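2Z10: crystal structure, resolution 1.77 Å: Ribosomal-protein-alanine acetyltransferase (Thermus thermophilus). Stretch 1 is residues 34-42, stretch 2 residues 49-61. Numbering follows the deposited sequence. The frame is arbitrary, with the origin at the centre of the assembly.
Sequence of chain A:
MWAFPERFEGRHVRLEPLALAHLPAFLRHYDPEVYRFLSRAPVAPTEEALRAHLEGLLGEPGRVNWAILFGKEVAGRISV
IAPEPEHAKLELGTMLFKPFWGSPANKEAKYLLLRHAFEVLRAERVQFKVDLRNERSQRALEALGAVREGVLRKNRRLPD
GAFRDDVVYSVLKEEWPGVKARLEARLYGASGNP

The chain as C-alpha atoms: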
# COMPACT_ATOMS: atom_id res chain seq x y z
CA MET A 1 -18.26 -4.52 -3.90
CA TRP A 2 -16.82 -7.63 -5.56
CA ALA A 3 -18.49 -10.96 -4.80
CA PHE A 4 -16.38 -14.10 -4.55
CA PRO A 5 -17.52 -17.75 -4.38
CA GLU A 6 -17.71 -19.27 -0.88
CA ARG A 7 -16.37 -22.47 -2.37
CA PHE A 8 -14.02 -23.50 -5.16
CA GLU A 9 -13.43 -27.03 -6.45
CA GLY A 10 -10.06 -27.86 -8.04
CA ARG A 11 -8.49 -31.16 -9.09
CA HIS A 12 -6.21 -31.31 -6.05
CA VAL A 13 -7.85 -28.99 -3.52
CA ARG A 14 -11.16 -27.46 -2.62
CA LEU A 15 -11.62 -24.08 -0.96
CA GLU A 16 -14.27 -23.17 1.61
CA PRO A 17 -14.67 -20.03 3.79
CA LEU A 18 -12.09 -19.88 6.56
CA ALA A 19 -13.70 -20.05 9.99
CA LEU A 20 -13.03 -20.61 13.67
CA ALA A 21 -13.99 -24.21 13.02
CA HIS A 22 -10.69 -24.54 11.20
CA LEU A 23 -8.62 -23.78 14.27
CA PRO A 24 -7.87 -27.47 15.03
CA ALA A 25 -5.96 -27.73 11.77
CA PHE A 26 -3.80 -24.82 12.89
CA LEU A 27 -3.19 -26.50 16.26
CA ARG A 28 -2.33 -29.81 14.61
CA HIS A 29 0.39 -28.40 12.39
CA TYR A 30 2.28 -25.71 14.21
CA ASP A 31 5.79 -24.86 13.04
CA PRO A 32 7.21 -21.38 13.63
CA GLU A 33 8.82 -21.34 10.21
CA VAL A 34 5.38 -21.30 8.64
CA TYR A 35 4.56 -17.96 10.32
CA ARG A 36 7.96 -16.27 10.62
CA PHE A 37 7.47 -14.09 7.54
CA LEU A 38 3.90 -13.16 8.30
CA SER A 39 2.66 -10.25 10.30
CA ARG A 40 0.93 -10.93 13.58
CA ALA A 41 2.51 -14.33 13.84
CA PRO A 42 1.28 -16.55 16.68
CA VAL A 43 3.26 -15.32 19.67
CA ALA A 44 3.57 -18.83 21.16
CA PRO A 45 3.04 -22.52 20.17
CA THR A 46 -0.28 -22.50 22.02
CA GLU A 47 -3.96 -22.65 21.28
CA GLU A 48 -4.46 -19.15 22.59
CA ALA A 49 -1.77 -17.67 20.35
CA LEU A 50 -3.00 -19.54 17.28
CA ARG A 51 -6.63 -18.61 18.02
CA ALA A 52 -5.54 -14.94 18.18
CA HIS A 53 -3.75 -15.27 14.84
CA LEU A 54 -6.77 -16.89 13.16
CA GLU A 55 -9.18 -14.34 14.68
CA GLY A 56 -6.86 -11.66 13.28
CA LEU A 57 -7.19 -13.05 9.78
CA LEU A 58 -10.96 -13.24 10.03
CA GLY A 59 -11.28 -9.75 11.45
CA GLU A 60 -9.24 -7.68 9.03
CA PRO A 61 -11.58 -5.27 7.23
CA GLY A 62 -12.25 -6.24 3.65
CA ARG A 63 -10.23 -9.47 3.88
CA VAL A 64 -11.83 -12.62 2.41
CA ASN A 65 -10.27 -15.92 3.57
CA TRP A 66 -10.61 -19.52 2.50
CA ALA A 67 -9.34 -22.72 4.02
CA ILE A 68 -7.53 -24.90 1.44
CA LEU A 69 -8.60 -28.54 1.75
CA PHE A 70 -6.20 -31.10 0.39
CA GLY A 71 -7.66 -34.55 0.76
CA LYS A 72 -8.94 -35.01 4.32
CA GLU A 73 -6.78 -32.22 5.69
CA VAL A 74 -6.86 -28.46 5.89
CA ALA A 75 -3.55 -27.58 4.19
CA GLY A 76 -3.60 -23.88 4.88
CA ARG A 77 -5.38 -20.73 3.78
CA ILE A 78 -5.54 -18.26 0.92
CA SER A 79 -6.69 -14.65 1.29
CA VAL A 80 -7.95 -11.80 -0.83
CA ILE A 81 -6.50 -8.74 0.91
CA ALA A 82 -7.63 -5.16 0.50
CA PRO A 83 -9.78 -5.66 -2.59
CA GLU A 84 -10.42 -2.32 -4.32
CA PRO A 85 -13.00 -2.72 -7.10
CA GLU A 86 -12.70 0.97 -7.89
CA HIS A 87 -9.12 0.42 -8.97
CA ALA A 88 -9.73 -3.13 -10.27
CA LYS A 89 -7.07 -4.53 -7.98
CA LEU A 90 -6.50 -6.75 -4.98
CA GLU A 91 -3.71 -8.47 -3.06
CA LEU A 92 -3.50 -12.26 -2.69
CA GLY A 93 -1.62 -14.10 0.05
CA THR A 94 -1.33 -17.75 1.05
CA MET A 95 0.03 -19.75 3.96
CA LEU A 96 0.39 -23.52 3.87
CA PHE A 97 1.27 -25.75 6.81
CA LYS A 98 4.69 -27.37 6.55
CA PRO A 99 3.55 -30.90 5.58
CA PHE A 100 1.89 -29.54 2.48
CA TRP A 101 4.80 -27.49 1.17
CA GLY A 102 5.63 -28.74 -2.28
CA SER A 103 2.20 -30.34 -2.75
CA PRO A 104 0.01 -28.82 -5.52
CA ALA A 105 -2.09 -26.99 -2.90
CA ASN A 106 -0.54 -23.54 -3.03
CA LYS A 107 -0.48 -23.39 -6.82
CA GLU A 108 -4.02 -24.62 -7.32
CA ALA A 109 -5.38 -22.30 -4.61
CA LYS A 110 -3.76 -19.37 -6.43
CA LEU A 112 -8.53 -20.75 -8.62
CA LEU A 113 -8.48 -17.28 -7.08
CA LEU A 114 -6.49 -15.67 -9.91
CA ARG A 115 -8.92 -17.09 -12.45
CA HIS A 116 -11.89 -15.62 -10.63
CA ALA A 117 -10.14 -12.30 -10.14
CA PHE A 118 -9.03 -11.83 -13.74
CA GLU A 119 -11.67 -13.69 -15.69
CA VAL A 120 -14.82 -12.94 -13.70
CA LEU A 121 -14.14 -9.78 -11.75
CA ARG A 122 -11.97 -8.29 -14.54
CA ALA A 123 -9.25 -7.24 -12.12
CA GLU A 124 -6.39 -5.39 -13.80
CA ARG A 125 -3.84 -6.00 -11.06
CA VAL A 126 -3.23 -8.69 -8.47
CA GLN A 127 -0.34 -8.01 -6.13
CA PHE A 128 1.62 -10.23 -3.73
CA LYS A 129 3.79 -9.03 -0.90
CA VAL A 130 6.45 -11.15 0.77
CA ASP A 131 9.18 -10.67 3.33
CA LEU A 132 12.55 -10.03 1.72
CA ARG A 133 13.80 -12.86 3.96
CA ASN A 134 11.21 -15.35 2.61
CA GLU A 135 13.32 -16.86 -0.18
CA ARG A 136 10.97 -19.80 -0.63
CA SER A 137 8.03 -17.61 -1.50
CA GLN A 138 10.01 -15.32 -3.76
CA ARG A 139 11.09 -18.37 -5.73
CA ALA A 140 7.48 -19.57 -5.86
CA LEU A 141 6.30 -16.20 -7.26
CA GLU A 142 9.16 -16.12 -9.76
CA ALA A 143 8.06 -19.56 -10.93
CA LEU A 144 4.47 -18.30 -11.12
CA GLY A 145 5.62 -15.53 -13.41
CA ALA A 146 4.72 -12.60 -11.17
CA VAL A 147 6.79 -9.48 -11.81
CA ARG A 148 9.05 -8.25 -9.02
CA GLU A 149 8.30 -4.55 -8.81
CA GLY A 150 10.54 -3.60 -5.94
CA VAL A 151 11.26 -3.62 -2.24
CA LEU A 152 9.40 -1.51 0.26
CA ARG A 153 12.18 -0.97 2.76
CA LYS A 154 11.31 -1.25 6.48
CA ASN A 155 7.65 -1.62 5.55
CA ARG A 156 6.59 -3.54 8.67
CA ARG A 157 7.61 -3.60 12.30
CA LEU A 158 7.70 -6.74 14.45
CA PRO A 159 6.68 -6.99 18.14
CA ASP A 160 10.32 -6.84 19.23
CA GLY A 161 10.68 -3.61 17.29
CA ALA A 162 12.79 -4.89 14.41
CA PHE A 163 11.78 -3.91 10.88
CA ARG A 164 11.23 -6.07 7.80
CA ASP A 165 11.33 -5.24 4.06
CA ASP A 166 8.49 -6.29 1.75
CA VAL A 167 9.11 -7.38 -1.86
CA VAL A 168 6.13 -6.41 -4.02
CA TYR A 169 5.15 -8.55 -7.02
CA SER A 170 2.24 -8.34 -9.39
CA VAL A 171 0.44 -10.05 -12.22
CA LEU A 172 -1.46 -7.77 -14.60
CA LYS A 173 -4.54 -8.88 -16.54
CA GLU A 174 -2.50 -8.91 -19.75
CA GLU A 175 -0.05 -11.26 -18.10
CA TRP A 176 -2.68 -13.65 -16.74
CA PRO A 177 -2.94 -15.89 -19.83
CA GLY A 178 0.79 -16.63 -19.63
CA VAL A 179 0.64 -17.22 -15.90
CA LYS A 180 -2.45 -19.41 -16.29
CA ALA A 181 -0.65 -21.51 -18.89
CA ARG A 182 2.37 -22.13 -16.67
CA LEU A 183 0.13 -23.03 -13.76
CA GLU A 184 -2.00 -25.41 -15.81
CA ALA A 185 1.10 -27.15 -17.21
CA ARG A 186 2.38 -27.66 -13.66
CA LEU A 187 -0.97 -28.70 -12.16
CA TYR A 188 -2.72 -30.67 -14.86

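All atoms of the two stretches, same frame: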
# COMPACT_ATOMS: atom_id res chain seq x y z
N VAL A 34 6.55 -21.57 9.45
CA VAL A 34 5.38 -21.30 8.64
C VAL A 34 4.86 -19.86 8.84
O VAL A 34 4.32 -19.24 7.90
CB VAL A 34 4.29 -22.35 9.03
CG1 VAL A 34 2.96 -21.96 8.48
CG2 VAL A 34 4.71 -23.74 8.54
N TYR A 35 5.07 -19.30 10.03
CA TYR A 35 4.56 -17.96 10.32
C TYR A 35 5.63 -16.88 10.43
O TYR A 35 5.29 -15.73 10.55
CB TYR A 35 3.84 -17.95 11.67
CG TYR A 35 2.66 -18.88 11.75
CD1 TYR A 35 1.40 -18.46 11.35
CD2 TYR A 35 2.82 -20.20 12.19
CE1 TYR A 35 0.31 -19.33 11.36
CE2 TYR A 35 1.72 -21.08 12.22
CZ TYR A 35 0.48 -20.64 11.80
OH TYR A 35 -0.61 -21.49 11.78
N ARG A 36 6.89 -17.25 10.38
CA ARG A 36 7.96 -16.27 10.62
C ARG A 36 8.00 -15.06 9.71
O ARG A 36 8.53 -14.02 10.11
CB ARG A 36 9.33 -16.95 10.62
CG ARG A 36 9.70 -17.61 9.32
CD ARG A 36 11.04 -18.36 9.42
NE ARG A 36 12.14 -17.42 9.67
CZ ARG A 36 13.43 -17.69 9.48
NH1 ARG A 36 13.80 -18.89 9.04
NH2 ARG A 36 14.34 -16.76 9.71
N PHE A 37 7.46 -15.18 8.51
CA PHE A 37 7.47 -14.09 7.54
C PHE A 37 6.09 -13.51 7.36
O PHE A 37 5.81 -12.89 6.33
CB PHE A 37 7.94 -14.58 6.19
CG PHE A 37 9.23 -15.29 6.25
CD1 PHE A 37 10.38 -14.62 6.66
CD2 PHE A 37 9.32 -16.63 5.89
CE1 PHE A 37 11.60 -15.27 6.71
CE2 PHE A 37 10.53 -17.29 5.94
CZ PHE A 37 11.67 -16.61 6.36
N LEU A 38 5.24 -13.71 8.36
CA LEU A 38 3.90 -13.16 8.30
C LEU A 38 3.74 -12.21 9.47
O LEU A 38 4.35 -12.37 10.53
CB LEU A 38 2.82 -14.23 8.38
CG LEU A 38 2.74 -15.21 7.23
CD1 LEU A 38 1.67 -16.28 7.60
CD2 LEU A 38 2.37 -14.47 5.93
N SER A 39 2.90 -11.22 9.26
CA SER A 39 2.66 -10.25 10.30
C SER A 39 1.74 -10.92 11.31
O SER A 39 1.05 -11.90 10.99
CB SER A 39 1.97 -9.02 9.72
OG SER A 39 0.69 -9.41 9.27
N ARG A 40 1.77 -10.40 12.53
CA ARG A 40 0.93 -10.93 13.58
C ARG A 40 1.05 -12.43 13.71
O ARG A 40 0.05 -13.13 13.84
CB ARG A 40 -0.55 -10.54 13.34
CG ARG A 40 -0.78 -9.03 13.48
CD ARG A 40 -2.25 -8.69 13.62
NE ARG A 40 -2.96 -8.71 12.35
CZ ARG A 40 -4.27 -8.53 12.20
NH1 ARG A 40 -5.04 -8.32 13.26
NH2 ARG A 40 -4.82 -8.57 10.99
N ALA A 41 2.28 -12.92 13.69
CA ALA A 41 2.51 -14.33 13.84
C ALA A 41 2.10 -14.77 15.22
O ALA A 41 2.14 -13.98 16.17
CB ALA A 41 3.96 -14.63 13.65
N PRO A 42 1.68 -16.03 15.36
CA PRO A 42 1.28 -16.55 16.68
C PRO A 42 2.46 -16.26 17.59
O PRO A 42 3.60 -16.57 17.25
CB PRO A 42 1.12 -18.05 16.42
CG PRO A 42 0.67 -18.07 14.97
CD PRO A 42 1.54 -17.06 14.32
N ALA A 49 -2.52 -18.48 21.30
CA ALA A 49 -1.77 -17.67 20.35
C ALA A 49 -2.24 -17.93 18.92
O ALA A 49 -2.34 -17.00 18.11
CB ALA A 49 -0.29 -17.95 20.47
N LEU A 50 -2.53 -19.19 18.62
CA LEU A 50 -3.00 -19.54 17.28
C LEU A 50 -4.43 -19.04 17.10
O LEU A 50 -4.79 -18.56 16.01
CB LEU A 50 -2.89 -21.07 17.07
CG LEU A 50 -1.41 -21.40 16.83
CD1 LEU A 50 -1.04 -22.85 17.20
CD2 LEU A 50 -1.09 -21.16 15.36
N ARG A 51 -5.26 -19.13 18.14
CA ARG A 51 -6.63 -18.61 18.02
C ARG A 51 -6.54 -17.09 17.70
O ARG A 51 -7.25 -16.57 16.79
CB ARG A 51 -7.41 -18.80 19.35
CG ARG A 51 -8.85 -18.25 19.25
CD ARG A 51 -9.68 -18.44 20.51
NE ARG A 51 -9.71 -19.83 20.92
CZ ARG A 51 -10.63 -20.72 20.58
NH1 ARG A 51 -11.67 -20.39 19.80
NH2 ARG A 51 -10.52 -21.96 21.04
N ALA A 52 -5.67 -16.39 18.41
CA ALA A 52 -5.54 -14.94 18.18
C ALA A 52 -5.13 -14.68 16.73
O ALA A 52 -5.69 -13.80 16.08
CB ALA A 52 -4.51 -14.35 19.11
N HIS A 53 -4.17 -15.44 16.24
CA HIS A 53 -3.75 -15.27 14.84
C HIS A 53 -4.91 -15.50 13.88
O HIS A 53 -5.16 -14.68 12.98
CB HIS A 53 -2.62 -16.24 14.50
CG HIS A 53 -2.23 -16.22 13.06
ND1 HIS A 53 -1.48 -15.20 12.52
CD2 HIS A 53 -2.54 -17.05 12.04
CE1 HIS A 53 -1.34 -15.41 11.22
NE2 HIS A 53 -1.97 -16.53 10.91
N LEU A 54 -5.64 -16.60 14.06
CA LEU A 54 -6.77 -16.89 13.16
C LEU A 54 -7.86 -15.81 13.30
O LEU A 54 -8.42 -15.36 12.30
CB LEU A 54 -7.36 -18.27 13.44
CG LEU A 54 -8.61 -18.74 12.66
CD1 LEU A 54 -8.30 -18.67 11.16
CD2 LEU A 54 -9.03 -20.15 13.11
N GLU A 55 -8.17 -15.40 14.52
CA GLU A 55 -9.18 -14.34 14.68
C GLU A 55 -8.72 -13.06 13.96
O GLU A 55 -9.54 -12.31 13.42
CB GLU A 55 -9.41 -14.03 16.15
CG GLU A 55 -10.09 -15.17 16.90
CD GLU A 55 -10.09 -14.91 18.41
OE1 GLU A 55 -9.13 -14.27 18.93
OE2 GLU A 55 -11.05 -15.36 19.07
N GLY A 56 -7.41 -12.83 13.95
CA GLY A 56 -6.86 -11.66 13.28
C GLY A 56 -7.14 -11.74 11.78
O GLY A 56 -7.55 -10.76 11.15
N LEU A 57 -6.92 -12.91 11.20
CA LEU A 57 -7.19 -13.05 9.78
C LEU A 57 -8.66 -12.80 9.47
O LEU A 57 -8.99 -12.10 8.50
CB LEU A 57 -6.86 -14.47 9.31
CG LEU A 57 -5.42 -14.96 9.46
CD1 LEU A 57 -5.35 -16.44 9.03
CD2 LEU A 57 -4.48 -14.13 8.61
N LEU A 58 -9.54 -13.38 10.28
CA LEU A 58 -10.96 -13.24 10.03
C LEU A 58 -11.50 -11.85 10.29
O LEU A 58 -12.54 -11.48 9.73
CB LEU A 58 -11.74 -14.26 10.88
CG LEU A 58 -11.28 -15.73 10.70
CD1 LEU A 58 -12.00 -16.63 11.71
CD2 LEU A 58 -11.60 -16.23 9.26
N GLY A 59 -10.80 -11.08 11.10
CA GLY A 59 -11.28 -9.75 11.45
C GLY A 59 -10.78 -8.56 10.67
O GLY A 59 -11.27 -7.45 10.85
N GLU A 60 -9.80 -8.77 9.80
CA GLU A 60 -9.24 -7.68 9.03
C GLU A 60 -10.29 -7.18 8.05
O GLU A 60 -10.85 -7.93 7.25
CB GLU A 60 -7.98 -8.17 8.31
CG GLU A 60 -7.33 -7.12 7.44
CD GLU A 60 -6.08 -7.61 6.75
OE1 GLU A 60 -5.41 -8.52 7.30
OE2 GLU A 60 -5.75 -7.06 5.64
N PRO A 61 -10.59 -5.88 8.11
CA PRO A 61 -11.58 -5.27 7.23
C PRO A 61 -11.30 -5.57 5.77
O PRO A 61 -10.16 -5.43 5.31
CB PRO A 61 -11.43 -3.78 7.52
CG PRO A 61 -10.99 -3.78 8.97
CD PRO A 61 -9.94 -4.87 8.96
O HOH W 1 -8.03 -8.37 12.58

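The direct hydrogen bond between the stretches runs from a side chain to the backbone. His53 ND1 donates to Arg40 O over 2.9 Å with an N-H...O angle of 165°, close to linear, and the carbonyl oxygen lies near the plane of the imidazole, where a ring N-H must point. This geometry places a proton on ND1 and ties the loop to a helix that is already under way at Ala49.

Around the same imidazole, aromatic and CH-pi contacts use the ring face. Tyr35 presents its edge to that face: the centroids are 5.1 Å apart, the planes meet at 81°, and Tyr35 CE1 approaches His53 NE2 to 3.6 Å. Pro42 CD lies over the same face, 4.3 Å from the centroid of the His53 ring and 28° off its normal, which supports a CH-pi assignment. His53 thus combines a polar contact at its edge with packing over its face, and it has more area covered by the opposing stretch than any other residue here.

Apolar packing continues toward the start of the helix segment. Pro42 CG meets Leu50 CD2 at 3.6 Å, and Pro42 CB lies 4.3 Å from Ala49 CB. The Leu50 methyl CD2 is also 3.9 Å from Tyr35 CZ, so it touches both the proline and the tyrosine. Although the CA-to-CB bond of Leu50 points sideways, its side-chain end comes nearer the loop.

Charged and water-mediated contacts gather at Arg40. Its NH2 forms a long salt bridge with Glu60 OE1 at 3.7 Å, the carboxylate oxygen lying near the guanidinium plane. Gly56 CA sits over one guanidinium face; an ideal CB on Gly56 would fall a tight 3.3 Å from Arg40 NH1. A water bridges the two residues, accepting from Arg40 NH1 at 3.1 Å and donating from its O to Gly56 O at 2.8 Å.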